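Putative glycosylhydrolase (Parabacteroides distasonis, PDB 3S5Q) is a putative glycosyl hydrolase of the 3-keto-disaccharide hydrolase family, with a concanavalin A-like lectin/glucanase fold. Local coordinates at residues S52-V57 against T83-W88; T70-N75 against I97-H102. All blocks are in the same frame, centred on the assembly; numbering follows the deposited sequence.

Interaction 1: residues S52-V57 against T83-W88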
loop_
_atom_site.group_PDB
_atom_site.type_symbol
_atom_site.label_atom_id
_atom_site.label_comp_id
_atom_site.label_asym_id
_atom_site.label_seq_id
_atom_site.Cartn_x
_atom_site.Cartn_y
_atom_site.Cartn_z
ATOM N N SER A 52 3.130 -3.086 -12.298
ATOM C CA SER A 52 2.844 -1.988 -11.378
ATOM C C SER A 52 2.749 -0.641 -12.093
ATOM O O SER A 52 3.140 -0.507 -13.268
ATOM C CB SER A 52 3.899 -1.922 -10.270
ATOM O OG SER A 52 5.155 -1.625 -10.826
ATOM N N ILE A 53 2.189 0.335 -11.383
ATOM C CA ILE A 53 2.152 1.736 -11.833
ATOM C C ILE A 53 3.003 2.557 -10.871
ATOM O O ILE A 53 2.915 2.382 -9.650
ATOM C CB ILE A 53 0.702 2.322 -12.002
ATOM C CG1 ILE A 53 0.740 3.759 -12.525
ATOM C CG2 ILE A 53 -0.104 2.318 -10.741
ATOM C CD1 ILE A 53 -0.586 4.195 -13.104
ATOM N N TRP A 54 3.845 3.440 -11.427
ATOM C CA TRP A 54 4.843 4.162 -10.647
ATOM C C TRP A 54 4.779 5.664 -10.864
ATOM O O TRP A 54 4.453 6.142 -11.953
ATOM C CB TRP A 54 6.254 3.744 -11.057
ATOM C CG TRP A 54 6.548 2.318 -10.912
ATOM C CD1 TRP A 54 6.562 1.390 -11.900
ATOM C CD2 TRP A 54 6.909 1.632 -9.703
ATOM N NE1 TRP A 54 6.915 0.154 -11.386
ATOM C CE2 TRP A 54 7.162 0.284 -10.048
ATOM C CE3 TRP A 54 7.097 2.039 -8.365
ATOM C CZ2 TRP A 54 7.536 -0.670 -9.107
ATOM C CZ3 TRP A 54 7.484 1.086 -7.428
ATOM C CH2 TRP A 54 7.685 -0.258 -7.804
ATOM N N THR A 55 5.122 6.392 -9.816
ATOM C CA THR A 55 5.338 7.813 -9.920
ATOM C C THR A 55 6.609 8.011 -10.761
ATOM O O THR A 55 7.468 7.111 -10.856
ATOM C CB THR A 55 5.513 8.453 -8.522
ATOM O OG1 THR A 55 6.643 7.860 -7.841
ATOM C CG2 THR A 55 4.216 8.323 -7.677
ATOM N N LYS A 56 6.698 9.179 -11.384
ATOM C CA LYS A 56 7.891 9.593 -12.099
ATOM C C LYS A 56 8.877 10.364 -11.238
ATOM O O LYS A 56 10.015 10.595 -11.663
ATOM C CB LYS A 56 7.485 10.455 -13.297
ATOM C CG LYS A 56 6.999 9.641 -14.469
ATOM C CD LYS A 56 6.543 10.524 -15.596
ATOM C CE LYS A 56 6.522 9.769 -16.913
ATOM N NZ LYS A 56 5.975 10.637 -17.977
ATOM N N VAL A 57 8.439 10.793 -10.055
ATOM C CA VAL A 57 9.300 11.522 -9.117
ATOM C C VAL A 57 9.389 10.701 -7.829
ATOM O O VAL A 57 8.514 9.907 -7.541
ATOM C CB VAL A 57 8.785 13.005 -8.855
ATOM C CG1 VAL A 57 8.227 13.641 -10.128
ATOM C CG2 VAL A 57 7.744 13.065 -7.802
ATOM N N THR A 83 13.852 2.348 -5.119
ATOM C CA THR A 83 15.023 2.968 -5.740
ATOM C C THR A 83 15.312 2.410 -7.140
ATOM O O THR A 83 16.214 2.904 -7.830
ATOM C CB THR A 83 16.237 2.751 -4.818
ATOM O OG1 THR A 83 16.378 1.348 -4.601
ATOM C CG2 THR A 83 15.990 3.464 -3.497
ATOM N N ASP A 84 14.605 1.337 -7.525
ATOM C CA ASP A 84 14.800 0.699 -8.840
ATOM C C ASP A 84 13.493 0.067 -9.240
ATOM O O ASP A 84 13.108 -0.969 -8.699
ATOM C CB ASP A 84 15.902 -0.348 -8.777
ATOM C CG ASP A 84 16.263 -0.930 -10.146
ATOM O OD1 ASP A 84 15.390 -1.076 -11.050
ATOM O OD2 ASP A 84 17.453 -1.277 -10.296
ATOM N N LYS A 85 12.785 0.731 -10.131
ATOM C CA LYS A 85 11.476 0.268 -10.543
ATOM C C LYS A 85 11.581 -1.084 -11.274
ATOM O O LYS A 85 10.750 -1.974 -11.054
ATOM C CB LYS A 85 10.750 1.344 -11.364
ATOM C CG LYS A 85 10.353 2.543 -10.497
ATOM C CD LYS A 85 9.599 3.629 -11.288
ATOM C CE LYS A 85 10.473 4.676 -11.930
ATOM N NZ LYS A 85 9.600 5.785 -12.467
ATOM N N GLY A 86 12.638 -1.263 -12.068
ATOM C CA GLY A 86 12.875 -2.533 -12.775
ATOM C C GLY A 86 13.054 -3.716 -11.840
ATOM O O GLY A 86 12.472 -4.793 -12.015
ATOM N N ASN A 87 13.831 -3.503 -10.803
ATOM C CA ASN A 87 14.140 -4.546 -9.867
ATOM C C ASN A 87 13.515 -4.171 -8.532
ATOM O O ASN A 87 14.217 -4.082 -7.552
ATOM C CB ASN A 87 15.683 -4.660 -9.793
ATOM C CG ASN A 87 16.157 -5.810 -8.956
ATOM O OD1 ASN A 87 15.458 -6.798 -8.813
ATOM N ND2 ASN A 87 17.375 -5.684 -8.382
ATOM N N TRP A 88 12.196 -3.935 -8.491
ATOM C CA TRP A 88 11.577 -3.300 -7.320
ATOM C C TRP A 88 11.518 -4.201 -6.081
ATOM O O TRP A 88 11.537 -3.703 -4.962
ATOM C CB TRP A 88 10.172 -2.733 -7.620
ATOM C CG TRP A 88 9.118 -3.781 -7.919
ATOM C CD1 TRP A 88 8.866 -4.352 -9.121
ATOM C CD2 TRP A 88 8.203 -4.360 -6.991
ATOM N NE1 TRP A 88 7.839 -5.271 -9.008
ATOM C CE2 TRP A 88 7.412 -5.288 -7.705
ATOM C CE3 TRP A 88 7.977 -4.193 -5.624
ATOM C CZ2 TRP A 88 6.406 -6.045 -7.091
ATOM C CZ3 TRP A 88 6.984 -4.933 -5.013
ATOM C CH2 TRP A 88 6.212 -5.857 -5.739
HETATM O O HOH W 1 8.124 -2.582 -12.468
#
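The aliphatic chain of K85 lies over one face of the W54 indole, the two side chains running past each other in opposite directions. K85 CD sits 3.8 Å from the centroid of the five-membered ring and 29° off its normal, a CH-pi contact, and comes within 3.3 Å of W54 CG. S52 CB, just ahead of the strand, lies over the rim of the opposite face. A bend in the K85 chain (chi3 -89°) then lets the ammonium pass beyond the ring: K85 NZ donates to the backbone O of T55 at 3.0 Å, in the carbonyl plane, and also makes a cation-pi contact with Y192. At the far end of the indole the packing stays close, with W54 CH2 3.5 Å from W88 CB. The edge of the W54 six-membered ring points at the face of the W88 five-membered ring in an offset edge-to-face pair, planes at 63°. At the NE1 edge the contact is looser: a water accepts from W54 NE1 at 3.2 Å and donates to K85 O. Towards solvent, K56 turns away and its NZ bonds to S29 O, while D84 OD1 accepts from N87 N in an Asx motif that shapes the exposed bend of the loop. The contact thus packs the loop between strands 75-82 and 93-98 against strand 53-55, which pairs with strands 31-32 and 192-195 in the five-stranded antiparallel sheet; both tryptophans also rest on V79 and C82 of strand 75-82.

Interaction 2: residues T70-N75 against I97-H102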
loop_
_atom_site.group_PDB
_atom_site.type_symbol
_atom_site.label_atom_id
_atom_site.label_comp_id
_atom_site.label_asym_id
_atom_site.label_seq_id
_atom_site.Cartn_x
_atom_site.Cartn_y
_atom_site.Cartn_z
ATOM N N THR A 70 -11.444 -4.423 -2.746
ATOM C CA THR A 70 -10.999 -5.766 -3.112
ATOM C C THR A 70 -12.153 -6.529 -3.753
ATOM O O THR A 70 -13.313 -6.132 -3.666
ATOM C CB THR A 70 -10.477 -6.602 -1.871
ATOM O OG1 THR A 70 -11.581 -6.904 -1.011
ATOM C CG2 THR A 70 -9.416 -5.867 -1.092
ATOM N N ASP A 71 -11.807 -7.618 -4.414
ATOM C CA ASP A 71 -12.764 -8.709 -4.719
ATOM C C ASP A 71 -12.254 -9.946 -3.989
ATOM O O ASP A 71 -11.211 -9.906 -3.313
ATOM C CB ASP A 71 -12.856 -8.972 -6.226
ATOM C CG ASP A 71 -14.141 -9.733 -6.635
ATOM O OD1 ASP A 71 -14.896 -10.277 -5.762
ATOM O OD2 ASP A 71 -14.374 -9.815 -7.853
ATOM N N VAL A 72 -12.990 -11.043 -4.086
ATOM C CA VAL A 72 -12.553 -12.291 -3.476
ATOM C C VAL A 72 -11.083 -12.610 -3.816
ATOM O O VAL A 72 -10.695 -12.737 -4.985
ATOM C CB VAL A 72 -13.515 -13.455 -3.849
ATOM C CG1 VAL A 72 -13.501 -13.752 -5.380
ATOM C CG2 VAL A 72 -13.198 -14.685 -3.024
ATOM N N ASN A 73 -10.270 -12.716 -2.772
ATOM C CA ASN A 73 -8.856 -13.079 -2.871
ATOM C C ASN A 73 -7.968 -12.096 -3.660
ATOM O O ASN A 73 -6.937 -12.484 -4.199
ATOM C CB ASN A 73 -8.707 -14.503 -3.436
ATOM C CG ASN A 73 -7.449 -15.203 -2.945
ATOM O OD1 ASN A 73 -6.678 -14.641 -2.162
ATOM N ND2 ASN A 73 -7.230 -16.440 -3.407
ATOM N N THR A 74 -8.346 -10.822 -3.740
ATOM C CA THR A 74 -7.400 -9.812 -4.251
ATOM C C THR A 74 -6.065 -9.878 -3.548
ATOM O O THR A 74 -5.992 -10.124 -2.350
ATOM C CB THR A 74 -7.908 -8.386 -4.052
ATOM O OG1 THR A 74 -9.096 -8.212 -4.822
ATOM C CG2 THR A 74 -6.827 -7.351 -4.466
ATOM N N ASN A 75 -5.014 -9.654 -4.326
ATOM C CA ASN A 75 -3.636 -9.606 -3.853
ATOM C C ASN A 75 -2.921 -8.497 -4.669
ATOM O O ASN A 75 -2.866 -8.563 -5.910
ATOM C CB ASN A 75 -3.008 -10.987 -4.098
ATOM C CG ASN A 75 -1.657 -11.165 -3.432
ATOM O OD1 ASN A 75 -0.866 -10.242 -3.348
ATOM N ND2 ASN A 75 -1.383 -12.369 -2.973
ATOM N N ILE A 97 -1.767 -5.356 0.288
ATOM C CA ILE A 97 -3.219 -5.202 0.209
ATOM C C ILE A 97 -3.690 -6.564 -0.153
ATOM O O ILE A 97 -3.183 -7.121 -1.095
ATOM C CB ILE A 97 -3.662 -4.197 -0.869
ATOM C CG1 ILE A 97 -3.265 -2.799 -0.443
ATOM C CG2 ILE A 97 -5.208 -4.309 -1.119
ATOM C CD1 ILE A 97 -3.425 -1.750 -1.516
ATOM N N ALA A 98 -4.574 -7.130 0.663
ATOM C CA ALA A 98 -5.118 -8.475 0.403
ATOM C C ALA A 98 -6.500 -8.568 0.974
ATOM O O ALA A 98 -6.832 -7.899 1.962
ATOM C CB ALA A 98 -4.218 -9.583 1.026
ATOM N N ASP A 99 -7.326 -9.394 0.338
ATOM C CA ASP A 99 -8.605 -9.761 0.899
ATOM C C ASP A 99 -8.349 -10.821 1.944
ATOM O O ASP A 99 -8.449 -12.019 1.627
ATOM C CB ASP A 99 -9.559 -10.316 -0.173
ATOM C CG ASP A 99 -10.845 -10.958 0.436
ATOM O OD1 ASP A 99 -11.328 -10.508 1.501
ATOM O OD2 ASP A 99 -11.378 -11.927 -0.153
ATOM N N ASP A 100 -8.031 -10.381 3.168
ATOM C CA ASP A 100 -7.798 -11.267 4.311
ATOM C C ASP A 100 -8.993 -12.189 4.622
ATOM O O ASP A 100 -8.819 -13.216 5.276
ATOM C CB ASP A 100 -7.435 -10.462 5.575
ATOM C CG ASP A 100 -6.042 -9.791 5.493
ATOM O OD1 ASP A 100 -5.335 -9.907 4.469
ATOM O OD2 ASP A 100 -5.628 -9.174 6.502
ATOM N N HIS A 101 -10.193 -11.850 4.155
ATOM C CA HIS A 101 -11.372 -12.689 4.431
ATOM C C HIS A 101 -11.410 -14.027 3.679
ATOM O O HIS A 101 -12.171 -14.924 4.047
ATOM C CB HIS A 101 -12.682 -11.921 4.187
ATOM C CG HIS A 101 -12.829 -10.702 5.060
ATOM N ND1 HIS A 101 -13.538 -10.707 6.250
ATOM C CD2 HIS A 101 -12.314 -9.452 4.930
ATOM C CE1 HIS A 101 -13.489 -9.495 6.787
ATOM N NE2 HIS A 101 -12.739 -8.721 6.016
ATOM N N HIS A 102 -10.631 -14.143 2.614
ATOM C CA HIS A 102 -10.556 -15.396 1.864
ATOM C C HIS A 102 -9.754 -16.360 2.755
ATOM O O HIS A 102 -8.735 -15.977 3.312
ATOM C CB HIS A 102 -9.902 -15.203 0.481
ATOM C CG HIS A 102 -10.054 -16.390 -0.438
ATOM N ND1 HIS A 102 -9.208 -17.475 -0.401
ATOM C CD2 HIS A 102 -10.954 -16.650 -1.417
ATOM C CE1 HIS A 102 -9.586 -18.357 -1.318
ATOM N NE2 HIS A 102 -10.635 -17.871 -1.957
HETATM O O HOH W 2 -11.299 -7.722 1.390
#
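D99 reaches into the type II beta turn D71-T74 and binds its backbone, at the point where strands 75-82 and 93-98 of the five-stranded antiparallel sheet end their pairing. D99 OD2 accepts from N73 N at 3.0 Å through its anti lone pair, and the bond is nearly straight at 172°. In return D99 N donates to T74 O at 3.1 Å, so one residue holds the turn through both side chain and backbone. T74 O also receives a CA-H...O contact from A98 CA, next to the antiparallel non-hydrogen-bonded pair N75-A98. On another side of the turn, the N73 amide stacks over one face of the H102 imidazole, planes 9° apart, with N73 CB 3.9 Å from the ring centroid. V72 CG2 comes to the ring edge instead, near its plane. The H102 ring is brought against the amide with CG anti to the backbone N (chi1 -168°), and its ND1 bonds to E104 N.

Farther out, the type I turn D99-H102 carries the imidazole to this place, and D99 is the centre of an inverse gamma turn. On the other segment, T74 OG1 accepts from D71 N at 2.8 Å and also bonds to N203 O, while V72 O takes a bond from S202 OG, tying the turn to the chain just before strand 204-213. The second carboxylate oxygen of D99 is held too: a water accepts from T70 OG1 at 2.6 Å and donates to D99 OD1 at 2.8 Å.

Interactions 1 and 2 involve opposite ends of strands 75-82 and 93-98, neighbours in the five-stranded antiparallel sheet that both contacts reach. Residues 70-75 lead into strand 75-82, the loop residues 83-88 follow it, and 97-102 close strand 93-98, so the pair of strands runs between the two contacts. Their centres are 24 Å apart and their nearest atoms about 9 Å, without touching. Along the chain the four segments alternate. The chemistry differs: 52-57/83-88 is mostly indole packing with one lysine bond to a carbonyl, whereas 70-75/97-102 is built on a carboxylate that takes one turn N-H and a backbone N-H that returns a bond to the turn.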